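Side-chain contacts in 4'-phospho-dehydrooxetanocin synthase (Bacillus megaterium, PDB 5UL3), which catalyses the radical-driven oxidative ring contraction of dAMP to an oxetane aldehyde in oxetanocin A biosynthesis, using cobalamin, S-adenosylmethionine and a [4Fe-4S] cluster: residues Arg460-Ala464 with Leu465-Leu469; Ala706-Lys710 with Gly711-Asp715; Asp259-Asn262 with Gly263-Tyr266; Tyr243-Arg246 with Asp247-Lys250. All blocks are in the same frame, centred on the assembly; numbering follows the deposited sequence.

All four contacts are local and lie in series along the chain, so none nests in or crosses another. Contact 4 comes first, within helix 242-252 of the cobalamin-binding Rossmann fold. After a short loop, contact 3 closes the tight turn that starts strand 264-267, which runs antiparallel beside strand 235-237. Their centres are about 9 Å apart, and the helix and turn are hydrogen-bonded to each other. On the opposite side of the chain's centre, contact 1 ends helix 452-464 and leads into strand 470-473 of the partial barrel. Contact 2 ends helix 683-709 and turns toward helix 720-730; its centre is about 35 Å from that of contact 1. Contacts 1 and 2 share the same glycine-based helix ending.

Contact 1 of 4, residues Arg460-Ala464 with Leu465-Leu469; sequences RLVSA and LGINL. With EDO (1,2-ethanediol), chain F.
Val-462 and Leu-469 meet where the chain folds back over the end of helix 452-464. The valine's CG1, trans to the backbone N (chi1 175°), is the branch that does the touching: it lies 3.4 Å from Leu-469 CD2, tighter than ordinary van der Waals contact, and 3.7 Å from Ile-467 CG2. The two methyls of Leu-469 divide between neighbours, CD2 on the valine and CD1 4.0 Å from Ser-463 CB. Leu-465 instead lies back along the helix, with CG 3.4 Å from the Leu-461 carbonyl oxygen, and its side chain packs outward on Leu-417 and Trp-420 of helix 410-426. Leu-465 N donates to Val-462 O (3.1 Å) as part of the last turn. The reversal is a Schellman motif centred on Gly-466, whose N-H returns to Ser-463 O (2.9 Å). Its phi is positive (85°), where a CB would press on the preceding carbonyl oxygen, hence glycine. One water donates to both Ser-463 O and Ile-467 O. The carbonyls of Val-462 and Ser-463 thus find backbone N-H groups, and Ser-463 O a water as well, while branched apolar side chains fill the inside of the bend, as suits the buried crossing into strand 470-473 of the radical SAM barrel.

Contact 2 of 4, residues Ala706-Lys710 with Gly711-Asp715; sequences ADLNK and GIITD. With EDO (1,2-ethanediol), chain K.
Ile-712 lies against Asp-707, its CD1 3.6 Å from the carboxylate oxygen OD1, while its CB is 3.5 Å from the backbone oxygen Asp-707 O. On its other flank runs Lys-710: the two chains lie side by side and point the same way, with Lys-710 CD 4.0 Å from Ile-712 CD1, so the lysine's methylenes run beside the isoleucine while its ammonium reaches on past it. Leu-708, with CG trans to the backbone N (chi1 175°), swings its end toward the loop. There CD1 lies 3.7 Å from Ile-713 O and also reaches Asp-715 CB, while Ile-713 CG1 packs on the leucine's CA. These contacts ride on a Schellman motif that ends helix 683-709 of the C-terminal helix bundle. Asp-707 O is gripped by two donors: Ile-712 N comes in the carbonyl plane at 2.8 Å, and Ile-713 N from above that plane at 3.3 Å. Gly-711 N turns back to Leu-708 O, and positive phi at this residue makes glycine the natural choice. A water donates to both Leu-708 O and Ile-713 O, joining the helix to the departing loop. Farther out, a 1,2-ethanediol, probably from the crystallisation liquor, accepts from Lys-710 NZ (2.7 Å) and donates to Asp-707 OD1 (2.8 Å), spanning the two charges, and it also bonds Asp-703. Asp-707 OD2 is held by Tyr-629 OH of helix 620-648. The carboxylate of Asp-715 receives the backbone N-H groups of Leu-721 and His-722, at the start of helix 720-730.

Contact 3 of 4, residues Asp259-Asn262 with Gly263-Tyr266; sequences DEVN and GISY. With EDO (1,2-ethanediol), chain M; EDO (1,2-ethanediol), chain L.
The type II beta turn from Val-261 to Ile-264, which swings the chain into strand 264-267, brings these two residues' side chains together. Ile-264 CD1 lies 3.7 Å from Val-261 CB and 3.8 Å from its CG1, and Ile-264 CG1 rests 3.6 Å from the Val-261 carbonyl oxygen. The isoleucine's chi1 of 59° sets CG1 between its backbone N and carbonyl carbon, which points CG1 and CD1 back toward Val-261. Gly-263 has phi of 61°, which suits glycine, and a CB there would collide with the amide of Asn-262. That amide is held from outside, its OD1 accepting from Glu-279 N. The strand that the turn starts lies antiparallel between strands 235-237 and 273-275 at the edge region of the cobalamin-binding sheet, and Val-261 also packs on Leu-248 of helix 242-252. Farther along, Tyr-266 reaches across to the other arm: its OH lies 3.3 Å from Asp-259 CB and 3.4 Å from Asp-259 CA, the long flat side chain joining the strand to the 3-10 segment. Two ethanediols, probably from the crystallisation liquor, flank this arm; one accepts from Asp-259 N (3.2 Å), the other donates to Asp-259 O (2.9 Å).

Contact 4 of 4, residues Tyr243-Arg246 with Asp247-Lys250; sequences YTLR and DLIK
Two torsions set Arg-246 against its neighbour Asp-247. CG leaves trans to the backbone N (chi1 175°), and the chain then bends at chi3 (67°), which turns the guanidinium back alongside the aspartate. The two side chains run side by side and point the same way, with guanidinium and carboxylate planes 28° apart. The main link is a salt bridge from NE of Arg-246 to OD1 of Asp-247 (2.8 Å), in which the oxygen is met from above the carboxylate plane. NH2 of Arg-246 adds two weak bonds, one to OD1 of Asp-247 (3.2 Å) and one to its OD2 (3.4 Å). On one face, the guanidinium is covered near its rim by CB of Tyr-243, and NH1 lies 3.6 Å above the plane of the Tyr-243 ring, offset toward its rim. The backbone beneath is regular helix: Asp-247 N donates to Tyr-243 O (2.9 Å), and the next three residues repeat the pattern. On a different side of helix 242-252, Leu-245 CD2 and Leu-248 CD1 approach at 4.3 Å; Leu-248 goes on to Leu-235 and Ile-180 of the sheet, while Leu-245 lies beside bound cobalamin. Apolar residues therefore suit the side toward the Rossmann sheet and the cofactor. The buried carboxylate of Asp-247 has a second partner, as its OD2 accepts from Asn-262 N in the turn after the helix. The positive arginine would be expected to stabilise that carboxylate as an anion, keeping it a good acceptor for the turn's N-H.

Contact 1 of 4, residues Arg460-Ala464 with Leu465-Leu469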
loop_
_atom_site.group_PDB
_atom_site.type_symbol
_atom_site.label_atom_id
_atom_site.label_comp_id
_atom_site.label_asym_id
_atom_site.label_seq_id
_atom_site.Cartn_x
_atom_site.Cartn_y
_atom_site.Cartn_z
ATOM N N ARG A 460 20.412 -3.550 -12.508
ATOM C CA ARG A 460 20.842 -3.726 -13.891
ATOM C C ARG A 460 19.886 -4.633 -14.661
ATOM O O ARG A 460 19.468 -4.319 -15.785
ATOM C CB ARG A 460 22.267 -4.297 -13.870
ATOM C CG ARG A 460 23.047 -4.249 -15.160
ATOM C CD ARG A 460 24.460 -4.833 -14.971
ATOM N NE ARG A 460 25.341 -3.979 -14.181
ATOM C CZ ARG A 460 26.435 -4.405 -13.558
ATOM N NH1 ARG A 460 26.790 -5.689 -13.618
ATOM N NH2 ARG A 460 27.173 -3.555 -12.867
ATOM N N LEU A 461 19.532 -5.778 -14.071
ATOM C CA LEU A 461 18.659 -6.733 -14.745
ATOM C C LEU A 461 17.255 -6.172 -14.967
ATOM O O LEU A 461 16.694 -6.297 -16.062
ATOM C CB LEU A 461 18.603 -8.038 -13.935
ATOM C CG LEU A 461 19.938 -8.789 -13.871
ATOM C CD1 LEU A 461 19.958 -9.839 -12.742
ATOM C CD2 LEU A 461 20.230 -9.466 -15.223
ATOM N N VAL A 462 16.665 -5.562 -13.939
ATOM C CA VAL A 462 15.294 -5.069 -14.085
ATOM C C VAL A 462 15.255 -3.891 -15.048
ATOM O O VAL A 462 14.367 -3.810 -15.907
ATOM C CB VAL A 462 14.688 -4.691 -12.722
ATOM C CG1 VAL A 462 13.283 -4.064 -12.931
ATOM C CG2 VAL A 462 14.570 -5.954 -11.823
ATOM N N SER A 463 16.211 -2.968 -14.927
ATOM C CA SER A 463 16.183 -1.803 -15.819
ATOM C C SER A 463 16.434 -2.203 -17.272
ATOM O O SER A 463 15.813 -1.631 -18.183
ATOM C CB SER A 463 17.183 -0.745 -15.351
ATOM O OG SER A 463 18.521 -1.209 -15.379
ATOM N N ALA A 464 17.278 -3.216 -17.511
ATOM C CA ALA A 464 17.520 -3.671 -18.876
ATOM C C ALA A 464 16.257 -4.206 -19.538
ATOM O O ALA A 464 16.175 -4.211 -20.770
ATOM C CB ALA A 464 18.630 -4.741 -18.899
ATOM N N LEU A 465 15.273 -4.661 -18.757
ATOM C CA LEU A 465 14.015 -5.118 -19.329
ATOM C C LEU A 465 13.036 -3.984 -19.620
ATOM O O LEU A 465 11.915 -4.264 -20.051
ATOM C CB LEU A 465 13.363 -6.130 -18.392
ATOM C CG LEU A 465 14.218 -7.374 -18.146
ATOM C CD1 LEU A 465 13.610 -8.222 -17.030
ATOM C CD2 LEU A 465 14.322 -8.186 -19.426
ATOM N N GLY A 466 13.420 -2.733 -19.391
ATOM C CA GLY A 466 12.535 -1.606 -19.682
ATOM C C GLY A 466 11.548 -1.266 -18.586
ATOM O O GLY A 466 10.651 -0.441 -18.804
ATOM N N ILE A 467 11.669 -1.890 -17.427
ATOM C CA ILE A 467 10.831 -1.577 -16.280
ATOM C C ILE A 467 11.389 -0.325 -15.623
ATOM O O ILE A 467 12.606 -0.141 -15.547
ATOM C CB ILE A 467 10.790 -2.790 -15.319
ATOM C CG1 ILE A 467 10.021 -3.934 -15.974
ATOM C CG2 ILE A 467 10.171 -2.430 -13.982
ATOM C CD1 ILE A 467 10.212 -5.319 -15.317
ATOM N N ASN A 468 10.506 0.527 -15.041
ATOM C CA ASN A 468 10.846 1.884 -14.541
ATOM C C ASN A 468 10.953 1.938 -13.003
ATOM O O ASN A 468 9.978 2.241 -12.312
ATOM C CB ASN A 468 9.799 2.875 -15.062
ATOM C CG ASN A 468 9.984 4.320 -14.543
ATOM O OD1 ASN A 468 10.994 4.673 -13.936
ATOM N ND2 ASN A 468 8.982 5.163 -14.808
ATOM N N LEU A 469 12.171 1.764 -12.485
ATOM C CA LEU A 469 12.453 1.462 -11.084
ATOM C C LEU A 469 12.370 2.665 -10.152
ATOM O O LEU A 469 12.672 3.799 -10.535
ATOM C CB LEU A 469 13.879 0.917 -10.956
ATOM C CG LEU A 469 14.144 -0.355 -11.686
ATOM C CD1 LEU A 469 15.661 -0.623 -11.687
ATOM C CD2 LEU A 469 13.410 -1.389 -10.865
HETATM C C1 EDO F . 15.497 3.951 -15.303
HETATM O O1 EDO F . 16.874 3.546 -15.369
HETATM C C2 EDO F . 14.677 3.065 -14.358
HETATM O O2 EDO F . 13.539 3.818 -13.883
HETATM O O HOH W 1 14.244 0.727 -17.689
#

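Contact 2 of 4, residues Ala706-Lys710 with Gly711-Asp715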
loop_
_atom_site.group_PDB
_atom_site.type_symbol
_atom_site.label_atom_id
_atom_site.label_comp_id
_atom_site.label_asym_id
_atom_site.label_seq_id
_atom_site.Cartn_x
_atom_site.Cartn_y
_atom_site.Cartn_z
ATOM N N ALA A 706 14.292 33.531 -12.594
ATOM C CA ALA A 706 14.434 34.209 -13.880
ATOM C C ALA A 706 13.523 33.595 -14.930
ATOM O O ALA A 706 12.905 34.314 -15.723
ATOM C CB ALA A 706 15.888 34.163 -14.343
ATOM N N ASP A 707 13.424 32.261 -14.956
ATOM C CA ASP A 707 12.531 31.630 -15.919
ATOM C C ASP A 707 11.090 32.031 -15.661
ATOM O O ASP A 707 10.300 32.208 -16.600
ATOM C CB ASP A 707 12.672 30.099 -15.869
ATOM C CG ASP A 707 13.941 29.600 -16.524
ATOM O OD1 ASP A 707 14.525 30.323 -17.360
ATOM O OD2 ASP A 707 14.354 28.458 -16.215
ATOM N N LEU A 708 10.718 32.167 -14.390
ATOM C CA LEU A 708 9.367 32.603 -14.075
ATOM C C LEU A 708 9.148 34.037 -14.550
ATOM O O LEU A 708 8.150 34.340 -15.213
ATOM C CB LEU A 708 9.121 32.484 -12.573
ATOM C CG LEU A 708 7.791 33.018 -12.047
ATOM C CD1 LEU A 708 6.628 32.323 -12.739
ATOM C CD2 LEU A 708 7.733 32.786 -10.531
ATOM N N ASN A 709 10.095 34.930 -14.231
ATOM C CA ASN A 709 9.951 36.332 -14.643
ATOM C C ASN A 709 9.936 36.489 -16.162
ATOM O O ASN A 709 9.215 37.347 -16.691
ATOM C CB ASN A 709 11.080 37.160 -14.032
ATOM C CG ASN A 709 10.951 37.291 -12.525
ATOM O OD1 ASN A 709 9.859 37.167 -11.974
ATOM N ND2 ASN A 709 12.052 37.566 -11.865
ATOM N N LYS A 710 10.709 35.670 -16.877
ATOM C CA LYS A 710 10.737 35.708 -18.336
ATOM C C LYS A 710 9.507 35.089 -18.986
ATOM O O LYS A 710 9.367 35.175 -20.211
ATOM C CB LYS A 710 11.985 34.991 -18.862
ATOM C CG LYS A 710 13.294 35.657 -18.517
ATOM C CD LYS A 710 14.464 34.755 -18.885
ATOM C CE LYS A 710 15.787 35.348 -18.413
ATOM N NZ LYS A 710 16.911 34.371 -18.567
ATOM N N GLY A 711 8.629 34.447 -18.223
ATOM C CA GLY A 711 7.524 33.737 -18.827
ATOM C C GLY A 711 7.876 32.378 -19.403
ATOM O O GLY A 711 7.064 31.808 -20.133
ATOM N N ILE A 712 9.080 31.866 -19.122
ATOM C CA ILE A 712 9.469 30.540 -19.594
ATOM C C ILE A 712 8.706 29.461 -18.843
ATOM O O ILE A 712 8.328 28.434 -19.426
ATOM C CB ILE A 712 10.994 30.392 -19.489
ATOM C CG1 ILE A 712 11.644 31.297 -20.542
ATOM C CG2 ILE A 712 11.441 28.913 -19.658
ATOM C CD1 ILE A 712 13.130 31.364 -20.466
ATOM N N ILE A 713 8.416 29.679 -17.559
ATOM C CA ILE A 713 7.474 28.826 -16.847
ATOM C C ILE A 713 6.321 29.691 -16.359
ATOM O O ILE A 713 6.454 30.908 -16.183
ATOM C CB ILE A 713 8.135 28.071 -15.672
ATOM C CG1 ILE A 713 8.691 29.058 -14.658
ATOM C CG2 ILE A 713 9.244 27.149 -16.165
ATOM C CD1 ILE A 713 9.404 28.387 -13.471
ATOM N N THR A 714 5.175 29.048 -16.137
ATOM C CA THR A 714 3.948 29.725 -15.745
ATOM C C THR A 714 3.606 29.401 -14.300
ATOM O O THR A 714 3.617 28.232 -13.909
ATOM C CB THR A 714 2.776 29.312 -16.643
ATOM O OG1 THR A 714 3.122 29.522 -18.019
ATOM C CG2 THR A 714 1.548 30.130 -16.295
ATOM N N ASP A 715 3.287 30.433 -13.521
ATOM C CA ASP A 715 2.921 30.266 -12.122
ATOM C C ASP A 715 1.476 29.816 -11.998
ATOM O O ASP A 715 0.683 29.899 -12.939
ATOM C CB ASP A 715 3.105 31.577 -11.357
ATOM C CG ASP A 715 3.503 31.362 -9.896
ATOM O OD1 ASP A 715 3.206 30.273 -9.336
ATOM O OD2 ASP A 715 4.117 32.292 -9.318
HETATM C C1 EDO K . 19.067 31.661 -16.652
HETATM O O1 EDO K . 19.227 32.581 -15.568
HETATM C C2 EDO K . 17.658 31.083 -16.616
HETATM O O2 EDO K . 16.726 32.012 -17.186
HETATM O O HOH W 2 5.440 33.453 -16.191
#

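Contact 3 of 4, residues Asp259-Asn262 with Gly263-Tyr266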
loop_
_atom_site.group_PDB
_atom_site.type_symbol
_atom_site.label_atom_id
_atom_site.label_comp_id
_atom_site.label_asym_id
_atom_site.label_seq_id
_atom_site.Cartn_x
_atom_site.Cartn_y
_atom_site.Cartn_z
ATOM N N ASP A 259 -14.910 -14.962 23.995
ATOM C CA ASP A 259 -13.573 -15.543 24.071
ATOM C C ASP A 259 -13.321 -16.592 22.992
ATOM O O ASP A 259 -12.239 -17.192 22.972
ATOM C CB ASP A 259 -13.311 -16.115 25.476
ATOM C CG ASP A 259 -14.131 -17.361 25.803
ATOM O OD1 ASP A 259 -14.936 -17.838 24.983
ATOM O OD2 ASP A 259 -13.949 -17.883 26.922
ATOM N N GLU A 260 -14.276 -16.799 22.086
ATOM C CA GLU A 260 -14.138 -17.680 20.935
ATOM C C GLU A 260 -14.009 -16.925 19.614
ATOM O O GLU A 260 -13.838 -17.561 18.571
ATOM C CB GLU A 260 -15.346 -18.625 20.859
ATOM C CG GLU A 260 -15.375 -19.674 21.985
ATOM C CD GLU A 260 -16.671 -20.464 22.012
ATOM O OE1 GLU A 260 -17.751 -19.854 21.887
ATOM O OE2 GLU A 260 -16.613 -21.699 22.162
ATOM N N VAL A 261 -14.080 -15.601 19.633
ATOM C CA VAL A 261 -14.083 -14.801 18.409
ATOM C C VAL A 261 -12.659 -14.708 17.869
ATOM O O VAL A 261 -11.752 -14.247 18.569
ATOM C CB VAL A 261 -14.660 -13.403 18.669
ATOM C CG1 VAL A 261 -14.425 -12.468 17.458
ATOM C CG2 VAL A 261 -16.153 -13.491 19.011
ATOM N N ASN A 262 -12.476 -15.117 16.616
ATOM C CA ASN A 262 -11.168 -15.102 15.966
ATOM C C ASN A 262 -10.467 -13.755 16.071
ATOM O O ASN A 262 -11.041 -12.709 15.755
ATOM C CB ASN A 262 -11.331 -15.465 14.486
ATOM C CG ASN A 262 -10.008 -15.440 13.736
ATOM O OD1 ASN A 262 -9.344 -16.465 13.624
ATOM N ND2 ASN A 262 -9.619 -14.267 13.225
ATOM N N GLY A 263 -9.204 -13.790 16.490
ATOM C CA GLY A 263 -8.285 -12.689 16.218
ATOM C C GLY A 263 -8.647 -11.328 16.773
ATOM O O GLY A 263 -8.394 -10.306 16.114
ATOM N N ILE A 264 -9.197 -11.277 17.986
ATOM C CA ILE A 264 -9.487 -9.994 18.618
ATOM C C ILE A 264 -8.755 -9.879 19.949
ATOM O O ILE A 264 -8.410 -10.878 20.596
ATOM C CB ILE A 264 -10.995 -9.762 18.864
ATOM C CG1 ILE A 264 -11.542 -10.868 19.760
ATOM C CG2 ILE A 264 -11.766 -9.641 17.549
ATOM C CD1 ILE A 264 -12.924 -10.542 20.345
ATOM N N SER A 265 -8.514 -8.637 20.353
ATOM C CA SER A 265 -8.099 -8.312 21.709
ATOM C C SER A 265 -9.191 -7.481 22.368
ATOM O O SER A 265 -9.828 -6.647 21.715
ATOM C CB SER A 265 -6.765 -7.562 21.728
ATOM O OG SER A 265 -6.753 -6.502 20.794
ATOM N N TYR A 266 -9.416 -7.719 23.656
ATOM C CA TYR A 266 -10.517 -7.070 24.359
ATOM C C TYR A 266 -10.234 -7.087 25.855
ATOM O O TYR A 266 -9.349 -7.803 26.337
ATOM C CB TYR A 266 -11.844 -7.761 24.033
ATOM C CG TYR A 266 -11.897 -9.196 24.505
ATOM C CD1 TYR A 266 -11.320 -10.228 23.761
ATOM C CD2 TYR A 266 -12.514 -9.521 25.703
ATOM C CE1 TYR A 266 -11.357 -11.548 24.216
ATOM C CE2 TYR A 266 -12.567 -10.831 26.157
ATOM C CZ TYR A 266 -11.987 -11.836 25.416
ATOM O OH TYR A 266 -12.056 -13.127 25.888
HETATM C C1 EDO M . -10.011 -19.079 24.685
HETATM O O1 EDO M . -10.098 -17.650 24.803
HETATM C C2 EDO M . -11.257 -19.736 25.275
HETATM O O2 EDO M . -12.067 -20.309 24.235
HETATM C C1 EDO L . -15.727 -13.484 28.259
HETATM O O1 EDO L . -15.708 -12.094 28.619
HETATM C C2 EDO L . -16.865 -13.782 27.285
HETATM O O2 EDO L . -16.661 -15.059 26.649
#

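Contact 4 of 4, residues Tyr243-Arg246 with Asp247-Lys250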
loop_
_atom_site.group_PDB
_atom_site.type_symbol
_atom_site.label_atom_id
_atom_site.label_comp_id
_atom_site.label_asym_id
_atom_site.label_seq_id
_atom_site.Cartn_x
_atom_site.Cartn_y
_atom_site.Cartn_z
ATOM N N TYR A 243 -12.201 -13.395 9.213
ATOM C CA TYR A 243 -12.763 -14.351 10.163
ATOM C C TYR A 243 -13.204 -13.681 11.451
ATOM O O TYR A 243 -14.131 -14.163 12.106
ATOM C CB TYR A 243 -11.748 -15.446 10.486
ATOM C CG TYR A 243 -11.382 -16.329 9.325
ATOM C CD1 TYR A 243 -12.115 -16.321 8.154
ATOM C CD2 TYR A 243 -10.286 -17.185 9.415
ATOM C CE1 TYR A 243 -11.769 -17.127 7.092
ATOM C CE2 TYR A 243 -9.933 -17.992 8.361
ATOM C CZ TYR A 243 -10.671 -17.963 7.204
ATOM O OH TYR A 243 -10.319 -18.784 6.160
ATOM N N THR A 244 -12.553 -12.576 11.821
ATOM C CA THR A 244 -13.009 -11.776 12.948
ATOM C C THR A 244 -14.452 -11.321 12.734
ATOM O O THR A 244 -15.306 -11.490 13.612
ATOM C CB THR A 244 -12.076 -10.577 13.132
ATOM O OG1 THR A 244 -10.807 -11.021 13.629
ATOM C CG2 THR A 244 -12.671 -9.549 14.106
ATOM N N LEU A 245 -14.743 -10.763 11.560
ATOM C CA LEU A 245 -16.102 -10.280 11.306
ATOM C C LEU A 245 -17.079 -11.442 11.208
ATOM O O LEU A 245 -18.185 -11.373 11.752
ATOM C CB LEU A 245 -16.139 -9.406 10.046
ATOM C CG LEU A 245 -15.452 -8.041 10.186
ATOM C CD1 LEU A 245 -15.363 -7.352 8.829
ATOM C CD2 LEU A 245 -16.235 -7.170 11.152
ATOM N N ARG A 246 -16.676 -12.534 10.549
ATOM C CA ARG A 246 -17.485 -13.751 10.563
ATOM C C ARG A 246 -17.885 -14.137 11.985
ATOM O O ARG A 246 -19.046 -14.492 12.249
ATOM C CB ARG A 246 -16.700 -14.901 9.914
ATOM C CG ARG A 246 -17.399 -16.248 9.990
ATOM C CD ARG A 246 -16.379 -17.389 9.806
ATOM N NE ARG A 246 -15.433 -17.469 10.913
ATOM C CZ ARG A 246 -14.318 -18.193 10.900
ATOM N NH1 ARG A 246 -13.999 -18.909 9.831
ATOM N NH2 ARG A 246 -13.525 -18.204 11.958
ATOM N N ASP A 247 -16.933 -14.089 12.909
ATOM C CA ASP A 247 -17.197 -14.570 14.262
ATOM C C ASP A 247 -17.968 -13.551 15.092
ATOM O O ASP A 247 -18.754 -13.943 15.959
ATOM C CB ASP A 247 -15.883 -14.962 14.955
ATOM C CG ASP A 247 -15.349 -16.300 14.467
ATOM O OD1 ASP A 247 -15.999 -16.947 13.629
ATOM O OD2 ASP A 247 -14.261 -16.719 14.936
ATOM N N LEU A 248 -17.786 -12.250 14.830
ATOM C CA LEU A 248 -18.630 -11.255 15.492
ATOM C C LEU A 248 -20.089 -11.417 15.085
ATOM O O LEU A 248 -20.992 -11.193 15.900
ATOM C CB LEU A 248 -18.150 -9.848 15.160
ATOM C CG LEU A 248 -16.805 -9.461 15.778
ATOM C CD1 LEU A 248 -16.438 -8.069 15.330
ATOM C CD2 LEU A 248 -16.898 -9.536 17.291
ATOM N N ILE A 249 -20.324 -11.816 13.837
ATOM C CA ILE A 249 -21.680 -12.091 13.367
ATOM C C ILE A 249 -22.242 -13.306 14.090
ATOM O O ILE A 249 -23.394 -13.305 14.534
ATOM C CB ILE A 249 -21.674 -12.277 11.841
ATOM C CG1 ILE A 249 -21.401 -10.934 11.143
ATOM C CG2 ILE A 249 -22.972 -12.902 11.337
ATOM C CD1 ILE A 249 -21.043 -11.081 9.673
ATOM N N LYS A 250 -21.433 -14.357 14.241
ATOM C CA LYS A 250 -21.881 -15.485 15.052
ATOM C C LYS A 250 -22.167 -15.050 16.487
ATOM O O LYS A 250 -23.163 -15.477 17.085
ATOM C CB LYS A 250 -20.843 -16.611 15.020
ATOM C CG LYS A 250 -20.676 -17.229 13.642
ATOM C CD LYS A 250 -19.435 -18.138 13.604
ATOM C CE LYS A 250 -19.772 -19.584 13.879
ATOM N NZ LYS A 250 -20.007 -20.319 12.597
#